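Local coordinates for phosphoprotein (Spring viremia of carp virus, PDB 7C5Z) that probably serves viral RNA replication as the phosphoprotein of a fish rhabdovirus, of the vesiculovirus P family, here represented by its dimeric central domain, at residues F69-Q72 against G73-E77. Numbering follows the deposited sequence.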
ATOM      1  N   PHE A  69       7.045   6.618   7.276  1.00 17.32           N
ATOM      2  CA  PHE A  69       8.435   7.059   7.368  1.00 16.95           C
ATOM      3  C   PHE A  69       9.217   6.464   6.201  1.00 18.77           C
ATOM      4  O   PHE A  69       9.363   5.237   6.096  1.00 18.61           O
ATOM      5  CB  PHE A  69       9.041   6.666   8.721  1.00 18.46           C
ATOM      6  CG  PHE A  69       8.389   7.365   9.878  1.00 20.00           C
ATOM      7  CD1 PHE A  69       8.792   8.642  10.231  1.00 24.33           C
ATOM      8  CD2 PHE A  69       7.355   6.781  10.577  1.00 23.46           C
ATOM      9  CE1 PHE A  69       8.187   9.316  11.284  1.00 27.10           C
ATOM     10  CE2 PHE A  69       6.748   7.451  11.637  1.00 25.63           C
ATOM     11  CZ  PHE A  69       7.161   8.720  11.981  1.00 26.05           C
ATOM     12  N   ASP A  70       9.701   7.339   5.324  1.00 19.38           N
ATOM     13  CA  ASP A  70      10.435   6.962   4.120  1.00 19.14           C
ATOM     14  C   ASP A  70      11.714   7.788   4.096  1.00 20.21           C
ATOM     15  O   ASP A  70      11.646   9.022   4.082  1.00 20.40           O
ATOM     16  CB  ASP A  70       9.558   7.228   2.886  1.00 18.41           C
ATOM     17  CG  ASP A  70      10.243   6.922   1.574  1.00 24.69           C
ATOM     18  OD1 ASP A  70      11.403   6.474   1.554  1.00 24.11           O
ATOM     19  OD2 ASP A  70       9.574   7.141   0.536  1.00 28.04           O
ATOM     20  N   TYR A  71      12.873   7.120   4.160  1.00 17.98           N
ATOM     21  CA  TYR A  71      14.166   7.804   4.119  1.00 18.06           C
ATOM     22  C   TYR A  71      14.876   7.608   2.787  1.00 21.12           C
ATOM     23  O   TYR A  71      16.083   7.863   2.694  1.00 22.60           O
ATOM     24  CB  TYR A  71      15.059   7.332   5.265  1.00 20.27           C
ATOM     25  CG  TYR A  71      14.372   7.416   6.607  1.00 17.98           C
ATOM     26  CD1 TYR A  71      13.604   6.351   7.077  1.00 17.14           C
ATOM     27  CD2 TYR A  71      14.463   8.563   7.396  1.00 17.18           C
ATOM     28  CE1 TYR A  71      12.957   6.417   8.284  1.00 18.05           C
ATOM     29  CE2 TYR A  71      13.805   8.629   8.643  1.00 17.45           C
ATOM     30  CZ  TYR A  71      13.058   7.548   9.063  1.00 19.43           C
ATOM     31  OH  TYR A  71      12.387   7.557  10.267  1.00 22.17           O
ATOM     32  N   GLN A  72      14.149   7.145   1.762  1.00 21.14           N
ATOM     33  CA  GLN A  72      14.713   6.788   0.461  1.00 22.45           C
ATOM     34  C   GLN A  72      15.873   5.806   0.608  1.00 24.78           C
ATOM     35  O   GLN A  72      16.944   5.962   0.011  1.00 28.93           O
ATOM     36  CB  GLN A  72      15.117   8.049  -0.311  1.00 25.21           C
ATOM     37  CG  GLN A  72      13.966   9.049  -0.341  1.00 29.01           C
ATOM     38  CD  GLN A  72      13.836   9.820  -1.640  1.00 36.89           C
ATOM     39  OE1 GLN A  72      14.830  10.146  -2.288  1.00 40.12           O
ATOM     40  NE2 GLN A  72      12.595  10.133  -2.019  1.00 34.08           N
ATOM     41  N   GLY A  73      15.636   4.764   1.403  1.00 21.09           N
ATOM     42  CA  GLY A  73      16.606   3.713   1.655  1.00 21.26           C
ATOM     43  C   GLY A  73      15.989   2.355   1.372  1.00 19.98           C
ATOM     44  O   GLY A  73      15.178   2.194   0.452  1.00 23.96           O
ATOM     45  N   ASP A  74      16.382   1.357   2.167  1.00 19.30           N
ATOM     46  CA  ASP A  74      15.976  -0.014   1.877  1.00 20.90           C
ATOM     47  C   ASP A  74      14.747  -0.474   2.653  1.00 21.47           C
ATOM     48  O   ASP A  74      14.443  -1.672   2.645  1.00 21.95           O
ATOM     49  CB  ASP A  74      17.136  -1.000   2.096  1.00 24.11           C
ATOM     50  CG  ASP A  74      17.693  -0.984   3.508  1.00 37.36           C
ATOM     51  OD1 ASP A  74      16.931  -0.808   4.484  1.00 41.93           O
ATOM     52  OD2 ASP A  74      18.921  -1.193   3.637  1.00 47.37           O
ATOM     53  N   PHE A  75      14.021   0.430   3.302  1.00 18.44           N
ATOM     54  CA  PHE A  75      12.785   0.031   3.966  1.00 18.33           C
ATOM     55  C   PHE A  75      11.767   1.165   3.909  1.00 21.24           C
ATOM     56  O   PHE A  75      12.104   2.326   3.664  1.00 18.62           O
ATOM     57  CB  PHE A  75      13.031  -0.398   5.421  1.00 18.48           C
ATOM     58  CG  PHE A  75      13.410   0.735   6.336  1.00 18.49           C
ATOM     59  CD1 PHE A  75      12.438   1.458   7.007  1.00 22.93           C
ATOM     60  CD2 PHE A  75      14.743   1.054   6.533  1.00 24.35           C
ATOM     61  CE1 PHE A  75      12.796   2.487   7.869  1.00 20.70           C
ATOM     62  CE2 PHE A  75      15.103   2.081   7.375  1.00 24.48           C
ATOM     63  CZ  PHE A  75      14.130   2.797   8.042  1.00 24.32           C
ATOM     64  N   LEU A  76      10.507   0.802   4.129  1.00 17.80           N
ATOM     65  CA  LEU A  76       9.421   1.742   4.392  1.00 19.21           C
ATOM     66  C   LEU A  76       8.782   1.352   5.714  1.00 21.54           C
ATOM     67  O   LEU A  76       8.652   0.162   6.016  1.00 21.15           O
ATOM     68  CB  LEU A  76       8.357   1.727   3.276  1.00 18.51           C
ATOM     69  CG  LEU A  76       8.854   2.188   1.894  1.00 18.48           C
ATOM     70  CD1 LEU A  76       7.901   1.768   0.772  1.00 23.23           C
ATOM     71  CD2 LEU A  76       9.092   3.704   1.896  1.00 19.84           C
ATOM     72  N   GLU A  77       8.383   2.336   6.508  1.00 17.14           N
ATOM     73  CA  GLU A  77       7.871   2.052   7.844  1.00 17.44           C
ATOM     74  C   GLU A  77       6.576   2.809   8.092  1.00 21.78           C
ATOM     75  O   GLU A  77       6.505   4.018   7.855  1.00 19.78           O
ATOM     76  CB  GLU A  77       8.913   2.420   8.894  1.00 20.07           C
ATOM     77  CG  GLU A  77       8.500   2.128  10.304  1.00 23.04           C
ATOM     78  CD  GLU A  77       9.631   2.399  11.262  1.00 27.71           C
ATOM     79  OE1 GLU A  77      10.309   1.433  11.653  1.00 29.26           O
ATOM     80  OE2 GLU A  77       9.856   3.584  11.608  1.00 30.19           O
TER
HETATM   81  O   HOH W   1      12.629   3.823   1.199  1.00 26.83           O
HETATM   82  O   HOH W   2      14.075   4.248   3.994  1.00 23.63           O
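Where the strands part, a water rather than a direct backbone bond links Y71 N to F75 O, and a second water lies between the D70 carboxylate and the same carbonyl. Water 2 donates to F75 O (2.8 Å) and accepts from Y71 N, with a weak further bond from G73 N; it lies over the F75 ring, 4.0 Å above its plane. Water 1 lies within bonding distance of both F75 O and D70 OD1. D70 OD1 also receives Q72 N at 2.8 Å, closing an Asx turn. With CG anti to the backbone N (chi1 178°), the D70 carboxylate lies alongside L76, whose CD2 approaches D70 CG to 3.4 Å; D70 OD2 bonds to S48 of helix 41-62. On the other side of the hairpin the Y71 and F75 rings meet obliquely, planes 51° apart, with Y71 CD1 3.7 Å from F75 CZ; R32 adds a cation-pi contact to F75. Beyond the waters, F69 and E77 bond in both directions, F69 N to E77 O at 2.7 Å and nearly straight, E77 N to F69 O at 3.1 Å. The E77 carboxylate, salt-bridged to R32, stands nearly perpendicular to the F69 ring, OE2 coming within 4.2 Å of CD2. The arrangement is that of a beta hairpin, linking strand 67-70, outermost in this chain's antiparallel sheet, to strand 76-81 through a loop bridged by two waters and begun by an Asx turn.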